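PDB 3M33: methyltransferase domain-containing protein from Deinococcus radiodurans, which is of unknown function but probably acts as a methyltransferase, its substrate and biological role being undetermined. Local coordinates for residues R72-L83 / A93-K101; L108-R119 / L131-G142. All coordinates share one frame; numbering follows the deposited sequence.

Contact 1. Residues R72-L83 / A93-K101. With SO4 (sulfate ion), chain D; SO4 (sulfate ion), chain H.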
loop_
_atom_site.group_PDB
_atom_site.type_symbol
_atom_site.label_atom_id
_atom_site.label_comp_id
_atom_site.label_asym_id
_atom_site.label_seq_id
_atom_site.Cartn_x
_atom_site.Cartn_y
_atom_site.Cartn_z
ATOM N N ARG A 72 8.473 -17.091 -4.891
ATOM C CA ARG A 72 8.261 -16.257 -6.073
ATOM C C ARG A 72 7.511 -14.998 -5.637
ATOM O O ARG A 72 6.583 -15.079 -4.842
ATOM C CB ARG A 72 7.449 -17.017 -7.127
ATOM C CG ARG A 72 7.174 -16.220 -8.404
ATOM C CD ARG A 72 6.544 -17.080 -9.493
ATOM N NE ARG A 72 6.313 -16.307 -10.715
ATOM C CZ ARG A 72 5.117 -15.893 -11.121
ATOM N NH1 ARG A 72 4.040 -16.202 -10.411
ATOM N NH2 ARG A 72 4.998 -15.185 -12.240
ATOM N N TRP A 73 7.933 -13.840 -6.127
ATOM C CA TRP A 73 7.213 -12.594 -5.872
ATOM C C TRP A 73 6.753 -12.036 -7.208
ATOM O O TRP A 73 7.533 -11.418 -7.932
ATOM C CB TRP A 73 8.126 -11.578 -5.177
ATOM C CG TRP A 73 7.444 -10.342 -4.648
ATOM C CD1 TRP A 73 7.107 -9.208 -5.351
ATOM C CD2 TRP A 73 7.055 -10.099 -3.290
ATOM N NE1 TRP A 73 6.526 -8.291 -4.515
ATOM C CE2 TRP A 73 6.480 -8.812 -3.245
ATOM C CE3 TRP A 73 7.140 -10.845 -2.108
ATOM C CZ2 TRP A 73 5.978 -8.263 -2.070
ATOM C CZ3 TRP A 73 6.631 -10.293 -0.933
ATOM C CH2 TRP A 73 6.058 -9.021 -0.926
ATOM N N ALA A 74 5.495 -12.273 -7.554
ATOM C CA ALA A 74 4.935 -11.670 -8.756
ATOM C C ALA A 74 4.332 -10.325 -8.350
ATOM O O ALA A 74 3.806 -10.190 -7.249
ATOM C CB ALA A 74 3.873 -12.589 -9.377
ATOM N N ALA A 75 4.414 -9.329 -9.222
ATOM C CA ALA A 75 3.987 -7.979 -8.857
ATOM C C ALA A 75 3.473 -7.240 -10.092
ATOM O O ALA A 75 3.969 -7.468 -11.205
ATOM C CB ALA A 75 5.150 -7.227 -8.249
ATOM N N TYR A 76 2.495 -6.353 -9.917
ATOM C CA TYR A 76 2.056 -5.548 -11.061
ATOM C C TYR A 76 1.715 -4.113 -10.742
ATOM O O TYR A 76 1.287 -3.789 -9.634
ATOM C CB TYR A 76 0.857 -6.190 -11.769
ATOM C CG TYR A 76 -0.421 -6.204 -10.956
ATOM C CD1 TYR A 76 -1.284 -5.120 -10.966
ATOM C CD2 TYR A 76 -0.763 -7.310 -10.185
ATOM C CE1 TYR A 76 -2.466 -5.140 -10.236
ATOM C CE2 TYR A 76 -1.935 -7.345 -9.453
ATOM C CZ TYR A 76 -2.781 -6.260 -9.484
ATOM O OH TYR A 76 -3.938 -6.293 -8.752
ATOM N N ASP A 77 1.900 -3.255 -11.738
ATOM C CA ASP A 77 1.381 -1.901 -11.694
ATOM C C ASP A 77 1.116 -1.393 -13.106
ATOM O O ASP A 77 1.398 -2.090 -14.095
ATOM C CB ASP A 77 2.323 -0.956 -10.947
ATOM C CG ASP A 77 1.551 0.087 -10.137
ATOM O OD1 ASP A 77 0.417 0.436 -10.561
ATOM O OD2 ASP A 77 2.052 0.524 -9.073
ATOM N N PHE A 78 0.567 -0.184 -13.202
ATOM C CA PHE A 78 0.138 0.358 -14.494
ATOM C C PHE A 78 1.253 1.033 -15.308
ATOM O O PHE A 78 1.393 0.776 -16.500
ATOM C CB PHE A 78 -1.020 1.344 -14.312
ATOM C CG PHE A 78 -1.469 1.986 -15.596
ATOM C CD1 PHE A 78 -2.334 1.322 -16.451
ATOM C CD2 PHE A 78 -1.016 3.248 -15.955
ATOM C CE1 PHE A 78 -2.750 1.906 -17.647
ATOM C CE2 PHE A 78 -1.427 3.841 -17.148
ATOM C CZ PHE A 78 -2.296 3.167 -17.992
ATOM N N SER A 79 2.033 1.895 -14.666
ATOM C CA SER A 79 3.032 2.712 -15.365
ATOM C C SER A 79 4.224 1.909 -15.892
ATOM O O SER A 79 4.971 1.319 -15.116
ATOM C CB SER A 79 3.536 3.830 -14.455
ATOM O OG SER A 79 4.618 4.510 -15.066
ATOM N N PRO A 80 4.409 1.893 -17.218
ATOM C CA PRO A 80 5.478 1.107 -17.853
ATOM C C PRO A 80 6.870 1.552 -17.404
ATOM O O PRO A 80 7.733 0.709 -17.144
ATOM C CB PRO A 80 5.298 1.400 -19.345
ATOM C CG PRO A 80 3.897 1.893 -19.480
ATOM C CD PRO A 80 3.594 2.620 -18.207
ATOM N N GLU A 81 7.093 2.858 -17.306
ATOM C CA GLU A 81 8.420 3.346 -16.951
ATOM C C GLU A 81 8.716 2.991 -15.492
ATOM O O GLU A 81 9.787 2.486 -15.162
ATOM C CB GLU A 81 8.554 4.854 -17.222
ATOM C CG GLU A 81 8.392 5.262 -18.704
ATOM C CD GLU A 81 9.472 4.674 -19.626
ATOM O OE1 GLU A 81 10.675 4.897 -19.373
ATOM O OE2 GLU A 81 9.117 3.994 -20.614
ATOM N N LEU A 82 7.740 3.231 -14.629
ATOM C CA LEU A 82 7.845 2.861 -13.234
ATOM C C LEU A 82 8.201 1.375 -13.086
ATOM O O LEU A 82 9.060 1.008 -12.288
ATOM C CB LEU A 82 6.533 3.183 -12.531
ATOM C CG LEU A 82 6.575 3.185 -11.016
ATOM C CD1 LEU A 82 7.608 4.207 -10.507
ATOM C CD2 LEU A 82 5.175 3.480 -10.482
ATOM N N LEU A 83 7.573 0.522 -13.884
ATOM C CA LEU A 83 7.905 -0.897 -13.858
ATOM C C LEU A 83 9.364 -1.188 -14.237
ATOM O O LEU A 83 9.951 -2.144 -13.734
ATOM C CB LEU A 83 6.948 -1.703 -14.723
ATOM C CG LEU A 83 5.497 -1.678 -14.243
ATOM C CD1 LEU A 83 4.632 -2.530 -15.163
ATOM C CD2 LEU A 83 5.400 -2.170 -12.811
ATOM N N ALA A 93 12.067 -10.553 -8.883
ATOM C CA ALA A 93 10.612 -10.424 -9.012
ATOM C C ALA A 93 10.134 -10.609 -10.442
ATOM O O ALA A 93 10.864 -10.323 -11.394
ATOM C CB ALA A 93 10.122 -9.067 -8.433
ATOM N N ASP A 94 8.913 -11.116 -10.594
ATOM C CA ASP A 94 8.257 -11.139 -11.896
ATOM C C ASP A 94 7.268 -9.980 -11.965
ATOM O O ASP A 94 6.264 -9.984 -11.260
ATOM C CB ASP A 94 7.522 -12.455 -12.102
ATOM C CG ASP A 94 8.473 -13.643 -12.242
ATOM O OD1 ASP A 94 9.546 -13.492 -12.859
ATOM O OD2 ASP A 94 8.140 -14.734 -11.741
ATOM N N VAL A 95 7.546 -9.001 -12.817
ATOM C CA VAL A 95 6.778 -7.751 -12.825
ATOM C C VAL A 95 5.934 -7.610 -14.088
ATOM O O VAL A 95 6.432 -7.772 -15.196
ATOM C CB VAL A 95 7.720 -6.542 -12.693
ATOM C CG1 VAL A 95 6.950 -5.246 -12.706
ATOM C CG2 VAL A 95 8.538 -6.664 -11.415
ATOM N N TYR A 96 4.663 -7.274 -13.908
ATOM C CA TYR A 96 3.680 -7.245 -14.988
ATOM C C TYR A 96 2.982 -5.888 -15.090
ATOM O O TYR A 96 2.707 -5.230 -14.084
ATOM C CB TYR A 96 2.631 -8.338 -14.747
ATOM C CG TYR A 96 3.208 -9.739 -14.705
ATOM C CD1 TYR A 96 3.277 -10.521 -15.856
ATOM C CD2 TYR A 96 3.692 -10.275 -13.519
ATOM C CE1 TYR A 96 3.814 -11.802 -15.821
ATOM C CE2 TYR A 96 4.226 -11.558 -13.466
ATOM C CZ TYR A 96 4.286 -12.316 -14.619
ATOM O OH TYR A 96 4.813 -13.588 -14.569
ATOM N N GLU A 97 2.687 -5.482 -16.314
ATOM C CA GLU A 97 2.005 -4.228 -16.586
ATOM C C GLU A 97 0.527 -4.527 -16.664
ATOM O O GLU A 97 0.084 -5.218 -17.571
ATOM C CB GLU A 97 2.487 -3.668 -17.929
ATOM C CG GLU A 97 2.009 -2.275 -18.229
ATOM C CD GLU A 97 2.486 -1.794 -19.592
ATOM O OE1 GLU A 97 1.772 -0.985 -20.218
ATOM O OE2 GLU A 97 3.573 -2.226 -20.038
ATOM N N TRP A 98 -0.241 -4.025 -15.707
ATOM C CA TRP A 98 -1.653 -4.357 -15.638
ATOM C C TRP A 98 -2.407 -3.263 -14.896
ATOM O O TRP A 98 -1.908 -2.704 -13.913
ATOM C CB TRP A 98 -1.844 -5.715 -14.935
ATOM C CG TRP A 98 -3.239 -6.260 -15.033
ATOM C CD1 TRP A 98 -4.083 -6.143 -16.094
ATOM C CD2 TRP A 98 -3.940 -7.037 -14.050
ATOM N NE1 TRP A 98 -5.269 -6.780 -15.835
ATOM C CE2 TRP A 98 -5.212 -7.332 -14.584
ATOM C CE3 TRP A 98 -3.626 -7.492 -12.765
ATOM C CZ2 TRP A 98 -6.170 -8.069 -13.881
ATOM C CZ3 TRP A 98 -4.579 -8.227 -12.063
ATOM C CH2 TRP A 98 -5.833 -8.509 -12.623
ATOM N N ASN A 99 -3.609 -2.953 -15.371
ATOM C CA ASN A 99 -4.464 -1.986 -14.694
ATOM C C ASN A 99 -5.426 -2.676 -13.739
ATOM O O ASN A 99 -6.347 -2.048 -13.226
ATOM C CB ASN A 99 -5.277 -1.172 -15.704
ATOM C CG ASN A 99 -6.243 -2.029 -16.494
ATOM O OD1 ASN A 99 -6.287 -3.243 -16.318
ATOM N ND2 ASN A 99 -7.014 -1.405 -17.382
ATOM N N GLY A 100 -5.221 -3.969 -13.510
ATOM C CA GLY A 100 -6.066 -4.716 -12.591
ATOM C C GLY A 100 -7.452 -5.079 -13.122
ATOM O O GLY A 100 -8.279 -5.603 -12.373
ATOM N N LYS A 101 -7.715 -4.810 -14.405
ATOM C CA LYS A 101 -9.036 -5.079 -14.986
ATOM C C LYS A 101 -8.999 -6.086 -16.119
ATOM O O LYS A 101 -7.958 -6.316 -16.733
ATOM C CB LYS A 101 -9.684 -3.793 -15.507
ATOM C CG LYS A 101 -10.354 -2.933 -14.437
ATOM C CD LYS A 101 -9.392 -1.924 -13.874
ATOM C CE LYS A 101 -10.077 -0.950 -12.927
ATOM N NZ LYS A 101 -9.050 -0.109 -12.246
HETATM S S SO4 D . -3.109 -2.642 -19.070
HETATM O O1 SO4 D . -2.376 -1.708 -18.219
HETATM O O2 SO4 D . -2.139 -3.377 -19.889
HETATM O O3 SO4 D . -3.863 -3.601 -18.265
HETATM O O4 SO4 D . -4.039 -1.891 -19.923
HETATM S S SO4 H . 3.906 -7.257 -19.049
HETATM O O1 SO4 H . 4.588 -8.526 -18.793
HETATM O O2 SO4 H . 3.933 -6.948 -20.479
HETATM O O3 SO4 H . 2.516 -7.360 -18.606
HETATM O O4 SO4 H . 4.581 -6.181 -18.334
HETATM O O HOH W 1 -0.066 0.745 -18.928
#
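Asp94 OD2 takes two donors from one guanidinium in a salt bridge: NE of Arg72 at 2.6 Å, nearly in line with the carboxylate C-O bond, and, weakly, NH2 of Arg72 at 3.2 Å. The extended Arg72 chain, with CG anti to the backbone N (chi1 180°), carries NE out to OD2. The two side chains cross at about a right angle, and CB of Ala74 sits against one face of the guanidinium. Parallel pairing runs from Asp94 N to Trp73 O through Ala75 and Tyr96 to Asp77, with 2.8 Å between Tyr96 N and Ala75 O. These are the two strands of a beta-alpha-beta unit whose helix 80-89 makes the crossover, at the end of the Rossmann-like sheet. Leu83 of that helix packs onto the strand, its CD2 pressed unusually close to CG1 of Val95 at 3.4 Å. Just past the strand ends, Trp98 aims the CE3 edge of its indole at the centre of the Tyr76 ring, a T-shaped pair with planes 62° apart; CE3 is 3.6 Å from Tyr76 CZ. Asp77 stands where class I methyltransferases often carry an acidic residue for the cofactor ribose. Its OD1 accepts from Phe78 N at 2.7 Å, while OD2 is held by Tyr21 OH and Gly58 N. At the exposed end, a water lies 2.8 Å from both Phe78 O and Glu97 OE1, and Glu97 N binds a sulfate through O4 (2.9 Å) and O3.

Contact 2. Residues L108-R119 / L131-G142; sequences LGAPFGLIVSRR and LAAPDAHFLYVG. With SO4 (sulfate ion), chain F.
Ile115 and Phe138 meet on neighbouring parallel strands, 114-118 and 136-142, in the middle of the mixed sheet of a Rossmann-like fold, as in class I methyltransferases. The two strands run almost exactly alongside each other, 3° apart, and are joined by alternating backbone bonds such as Leu139 N to Ile115 O at 2.8 Å. Packing is close on the Ile115-Phe138 face. With its CG2 anti to the backbone N (chi1 -65° for CG1), Ile115 sets that methyl in the plane of the Phe138 ring, at the edge, 3.8 Å from CD1 of Phe138. Tyr140 likewise turns a ring edge to Ser117, whose OG lies in the ring plane. On the opposite face Val116 and Leu139 point the same way side by side, as do Arg118 and Val141. Before the strand, the Leu131 methyl CD2 fits against Leu108 CD2 at 3.8 Å.

The ends are looser. Arg119 N donates to Val141 O at 2.7 Å, and its side chain, CG 3.3 Å from Val141 O, reaches on to grip O1 of a sulfate, probably from the crystallisation liquor, with NE and NH2, while NH1 pairs with Glu35. Shortening Arg119 to alanine is likely to leave Glu35 without one of its two arginine partners. At the other end the chain corners at Gly113, facing a type II turn from Ala133 to Ala136 closed by Ala136 N to Ala133 O, and a water donates to Gly113 O at 2.9 Å while lying in the His137 ring plane, 2.6 Å from His137 ND1.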
loop_
_atom_site.group_PDB
_atom_site.type_symbol
_atom_site.label_atom_id
_atom_site.label_comp_id
_atom_site.label_asym_id
_atom_site.label_seq_id
_atom_site.Cartn_x
_atom_site.Cartn_y
_atom_site.Cartn_z
ATOM N N LEU A 108 0.911 -14.728 -15.552
ATOM C CA LEU A 108 0.884 -14.233 -14.174
ATOM C C LEU A 108 1.346 -15.315 -13.205
ATOM O O LEU A 108 2.172 -15.064 -12.337
ATOM C CB LEU A 108 -0.507 -13.721 -13.770
ATOM C CG LEU A 108 -0.489 -12.959 -12.437
ATOM C CD1 LEU A 108 0.361 -11.716 -12.572
ATOM C CD2 LEU A 108 -1.887 -12.592 -11.944
ATOM N N GLY A 109 0.822 -16.524 -13.366
ATOM C CA GLY A 109 1.298 -17.648 -12.577
ATOM C C GLY A 109 0.491 -18.003 -11.335
ATOM O O GLY A 109 1.021 -18.643 -10.426
ATOM N N ALA A 110 -0.778 -17.591 -11.285
ATOM C CA ALA A 110 -1.690 -18.081 -10.253
ATOM C C ALA A 110 -1.604 -19.610 -10.226
ATOM O O ALA A 110 -1.296 -20.225 -11.250
ATOM C CB ALA A 110 -3.126 -17.628 -10.544
ATOM N N PRO A 111 -1.899 -20.236 -9.071
ATOM C CA PRO A 111 -2.451 -19.637 -7.853
ATOM C C PRO A 111 -1.357 -19.144 -6.913
ATOM O O PRO A 111 -0.201 -19.557 -7.036
ATOM C CB PRO A 111 -3.200 -20.807 -7.199
ATOM C CG PRO A 111 -2.588 -22.061 -7.792
ATOM C CD PRO A 111 -1.595 -21.660 -8.863
ATOM N N PHE A 112 -1.729 -18.266 -5.983
ATOM C CA PHE A 112 -0.773 -17.686 -5.048
ATOM C C PHE A 112 -1.157 -18.009 -3.602
ATOM O O PHE A 112 -2.342 -18.140 -3.283
ATOM C CB PHE A 112 -0.722 -16.166 -5.239
ATOM C CG PHE A 112 -0.243 -15.744 -6.597
ATOM C CD1 PHE A 112 1.123 -15.677 -6.877
ATOM C CD2 PHE A 112 -1.150 -15.400 -7.590
ATOM C CE1 PHE A 112 1.573 -15.290 -8.134
ATOM C CE2 PHE A 112 -0.710 -14.995 -8.853
ATOM C CZ PHE A 112 0.652 -14.945 -9.132
ATOM N N GLY A 113 -0.162 -18.136 -2.728
ATOM C CA GLY A 113 -0.427 -18.346 -1.315
ATOM C C GLY A 113 -0.590 -17.038 -0.552
ATOM O O GLY A 113 -1.131 -17.003 0.555
ATOM N N LEU A 114 -0.115 -15.949 -1.141
ATOM C CA LEU A 114 -0.272 -14.632 -0.525
ATOM C C LEU A 114 -0.568 -13.567 -1.583
ATOM O O LEU A 114 0.120 -13.485 -2.604
ATOM C CB LEU A 114 0.984 -14.253 0.279
ATOM C CG LEU A 114 1.007 -12.878 0.949
ATOM C CD1 LEU A 114 -0.031 -12.829 2.062
ATOM C CD2 LEU A 114 2.402 -12.586 1.511
ATOM N N ILE A 115 -1.594 -12.758 -1.335
ATOM C CA ILE A 115 -1.861 -11.601 -2.170
ATOM C C ILE A 115 -1.721 -10.406 -1.260
ATOM O O ILE A 115 -2.381 -10.315 -0.239
ATOM C CB ILE A 115 -3.268 -11.639 -2.797
ATOM C CG1 ILE A 115 -3.398 -12.807 -3.782
ATOM C CG2 ILE A 115 -3.568 -10.344 -3.505
ATOM C CD1 ILE A 115 -3.562 -14.150 -3.102
ATOM N N VAL A 116 -0.833 -9.492 -1.608
ATOM C CA VAL A 116 -0.524 -8.410 -0.704
ATOM C C VAL A 116 -0.688 -7.047 -1.383
ATOM O O VAL A 116 -0.467 -6.903 -2.594
ATOM C CB VAL A 116 0.890 -8.573 -0.132
ATOM C CG1 VAL A 116 1.912 -8.466 -1.226
ATOM C CG2 VAL A 116 1.151 -7.518 0.918
ATOM N N SER A 117 -1.108 -6.045 -0.614
ATOM C CA SER A 117 -1.241 -4.700 -1.165
ATOM C C SER A 117 -0.979 -3.650 -0.107
ATOM O O SER A 117 -1.737 -3.542 0.861
ATOM C CB SER A 117 -2.646 -4.502 -1.735
ATOM O OG SER A 117 -2.832 -3.169 -2.161
ATOM N N ARG A 118 0.086 -2.875 -0.290
ATOM C CA ARG A 118 0.374 -1.792 0.635
ATOM C C ARG A 118 -0.230 -0.512 0.076
ATOM O O ARG A 118 0.353 0.120 -0.796
ATOM C CB ARG A 118 1.885 -1.625 0.857
ATOM C CG ARG A 118 2.227 -0.520 1.881
ATOM C CD ARG A 118 3.716 -0.101 1.874
ATOM N NE ARG A 118 4.629 -1.204 2.190
ATOM C CZ ARG A 118 5.026 -1.540 3.419
ATOM N NH1 ARG A 118 4.583 -0.875 4.496
ATOM N NH2 ARG A 118 5.872 -2.551 3.581
ATOM N N ARG A 119 -1.424 -0.156 0.543
ATOM C CA ARG A 119 -2.097 1.065 0.088
ATOM C C ARG A 119 -2.352 1.040 -1.418
ATOM O O ARG A 119 -2.417 2.082 -2.081
ATOM C CB ARG A 119 -1.284 2.298 0.500
ATOM C CG ARG A 119 -1.096 2.382 2.040
ATOM C CD ARG A 119 0.099 3.252 2.472
ATOM N NE ARG A 119 -0.072 4.660 2.141
ATOM C CZ ARG A 119 0.566 5.672 2.734
ATOM N NH1 ARG A 119 1.439 5.453 3.727
ATOM N NH2 ARG A 119 0.321 6.921 2.335
ATOM N N LEU A 131 -7.251 -16.053 -8.156
ATOM C CA LEU A 131 -5.833 -15.833 -7.878
ATOM C C LEU A 131 -5.280 -16.692 -6.745
ATOM O O LEU A 131 -4.094 -17.017 -6.735
ATOM C CB LEU A 131 -5.578 -14.357 -7.555
ATOM C CG LEU A 131 -5.805 -13.362 -8.685
ATOM C CD1 LEU A 131 -5.658 -11.967 -8.164
ATOM C CD2 LEU A 131 -4.812 -13.620 -9.802
ATOM N N ALA A 132 -6.138 -17.054 -5.796
ATOM C CA ALA A 132 -5.682 -17.674 -4.554
ATOM C C ALA A 132 -5.669 -19.198 -4.550
ATOM O O ALA A 132 -6.637 -19.842 -4.942
ATOM C CB ALA A 132 -6.513 -17.156 -3.370
ATOM N N ALA A 133 -4.561 -19.766 -4.088
ATOM C CA ALA A 133 -4.511 -21.178 -3.744
ATOM C C ALA A 133 -5.389 -21.360 -2.516
ATOM O O ALA A 133 -5.719 -20.378 -1.850
ATOM C CB ALA A 133 -3.090 -21.587 -3.429
ATOM N N PRO A 134 -5.776 -22.611 -2.207
ATOM C CA PRO A 134 -6.525 -22.851 -0.969
ATOM C C PRO A 134 -5.644 -22.517 0.235
ATOM O O PRO A 134 -4.442 -22.811 0.224
ATOM C CB PRO A 134 -6.804 -24.360 -1.003
ATOM C CG PRO A 134 -6.543 -24.786 -2.426
ATOM C CD PRO A 134 -5.477 -23.861 -2.924
ATOM N N ASP A 135 -6.232 -21.897 1.252
ATOM C CA ASP A 135 -5.470 -21.480 2.428
ATOM C C ASP A 135 -4.531 -20.303 2.169
ATOM O O ASP A 135 -3.628 -20.053 2.957
ATOM C CB ASP A 135 -4.673 -22.651 2.995
ATOM C CG ASP A 135 -5.543 -23.859 3.265
ATOM O OD1 ASP A 135 -6.776 -23.679 3.424
ATOM O OD2 ASP A 135 -4.999 -24.983 3.304
ATOM N N ALA A 136 -4.738 -19.588 1.068
ATOM C CA ALA A 136 -3.996 -18.354 0.813
ATOM C C ALA A 136 -4.443 -17.285 1.803
ATOM O O ALA A 136 -5.558 -17.363 2.336
ATOM C CB ALA A 136 -4.248 -17.884 -0.611
ATOM N N HIS A 137 -3.575 -16.300 2.049
ATOM C CA HIS A 137 -3.936 -15.105 2.815
ATOM C C HIS A 137 -4.008 -13.887 1.891
ATOM O O HIS A 137 -3.303 -13.817 0.878
ATOM C CB HIS A 137 -2.884 -14.798 3.890
ATOM C CG HIS A 137 -2.934 -15.699 5.082
ATOM N ND1 HIS A 137 -2.203 -16.863 5.165
ATOM C CD2 HIS A 137 -3.602 -15.594 6.255
ATOM C CE1 HIS A 137 -2.432 -17.446 6.328
ATOM N NE2 HIS A 137 -3.275 -16.696 7.011
ATOM N N PHE A 138 -4.820 -12.909 2.261
ATOM C CA PHE A 138 -4.789 -11.608 1.598
ATOM C C PHE A 138 -4.357 -10.610 2.662
ATOM O O PHE A 138 -4.945 -10.570 3.737
ATOM C CB PHE A 138 -6.193 -11.235 1.095
ATOM C CG PHE A 138 -6.321 -9.793 0.669
ATOM C CD1 PHE A 138 -5.795 -9.359 -0.543
ATOM C CD2 PHE A 138 -6.969 -8.872 1.476
ATOM C CE1 PHE A 138 -5.898 -8.016 -0.936
ATOM C CE2 PHE A 138 -7.082 -7.533 1.094
ATOM C CZ PHE A 138 -6.541 -7.105 -0.119
ATOM N N LEU A 139 -3.343 -9.805 2.375
ATOM C CA LEU A 139 -2.833 -8.869 3.353
ATOM C C LEU A 139 -2.865 -7.443 2.791
ATOM O O LEU A 139 -2.338 -7.183 1.703
ATOM C CB LEU A 139 -1.406 -9.253 3.771
ATOM C CG LEU A 139 -0.680 -8.267 4.689
ATOM C CD1 LEU A 139 -1.414 -8.173 6.019
ATOM C CD2 LEU A 139 0.765 -8.678 4.891
ATOM N N TYR A 140 -3.459 -6.519 3.543
ATOM C CA TYR A 140 -3.643 -5.137 3.076
ATOM C C TYR A 140 -3.416 -4.108 4.184
ATOM O O TYR A 140 -3.753 -4.345 5.346
ATOM C CB TYR A 140 -5.064 -4.978 2.519
ATOM C CG TYR A 140 -5.485 -3.545 2.199
ATOM C CD1 TYR A 140 -5.167 -2.965 0.974
ATOM C CD2 TYR A 140 -6.229 -2.792 3.105
ATOM C CE1 TYR A 140 -5.558 -1.665 0.663
ATOM C CE2 TYR A 140 -6.635 -1.489 2.801
ATOM C CZ TYR A 140 -6.286 -0.934 1.574
ATOM O OH TYR A 140 -6.657 0.354 1.251
ATOM N N VAL A 141 -2.842 -2.960 3.829
ATOM C CA VAL A 141 -2.891 -1.810 4.721
ATOM C C VAL A 141 -3.366 -0.587 3.937
ATOM O O VAL A 141 -2.878 -0.315 2.838
ATOM C CB VAL A 141 -1.556 -1.529 5.470
ATOM C CG1 VAL A 141 -0.444 -1.164 4.501
ATOM C CG2 VAL A 141 -1.761 -0.380 6.486
ATOM N N GLY A 142 -4.346 0.128 4.485
ATOM C CA GLY A 142 -4.946 1.252 3.774
ATOM C C GLY A 142 -4.494 2.539 4.411
ATOM O O GLY A 142 -4.097 2.529 5.563
HETATM S S SO4 F . -2.052 6.581 -0.636
HETATM O O1 SO4 F . -1.353 6.243 0.589
HETATM O O2 SO4 F . -1.207 7.468 -1.441
HETATM O O3 SO4 F . -2.353 5.354 -1.373
HETATM O O4 SO4 F . -3.310 7.257 -0.331
HETATM O O HOH W 2 -0.457 -17.548 3.303
#

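The two contacts follow one another in sequence, yet both build one sheet, with strand 51-55 lying between strands 72-77 and 112-118. Their centres are about 14 Å apart, but they touch directly: Arg72 NH2 probably donates to Leu108 O at 2.8 Å, and Tyr96 CD2 packs on Leu108 CD1 at 3.8 Å. Phe112 CE1 meets both Arg72 NH1 (3.5 Å) and Ala74 CB. At the far, C-terminal ends of the strands, where class I methyltransferases bind their cofactor, Asp77 of contact 1 holds Gly58 N and Arg118 of contact 2 pairs with Asp62. A glycerol, probably from the crystallisation liquor, lies about 3 Å from the Arg118 side chain and may mark a pocket there.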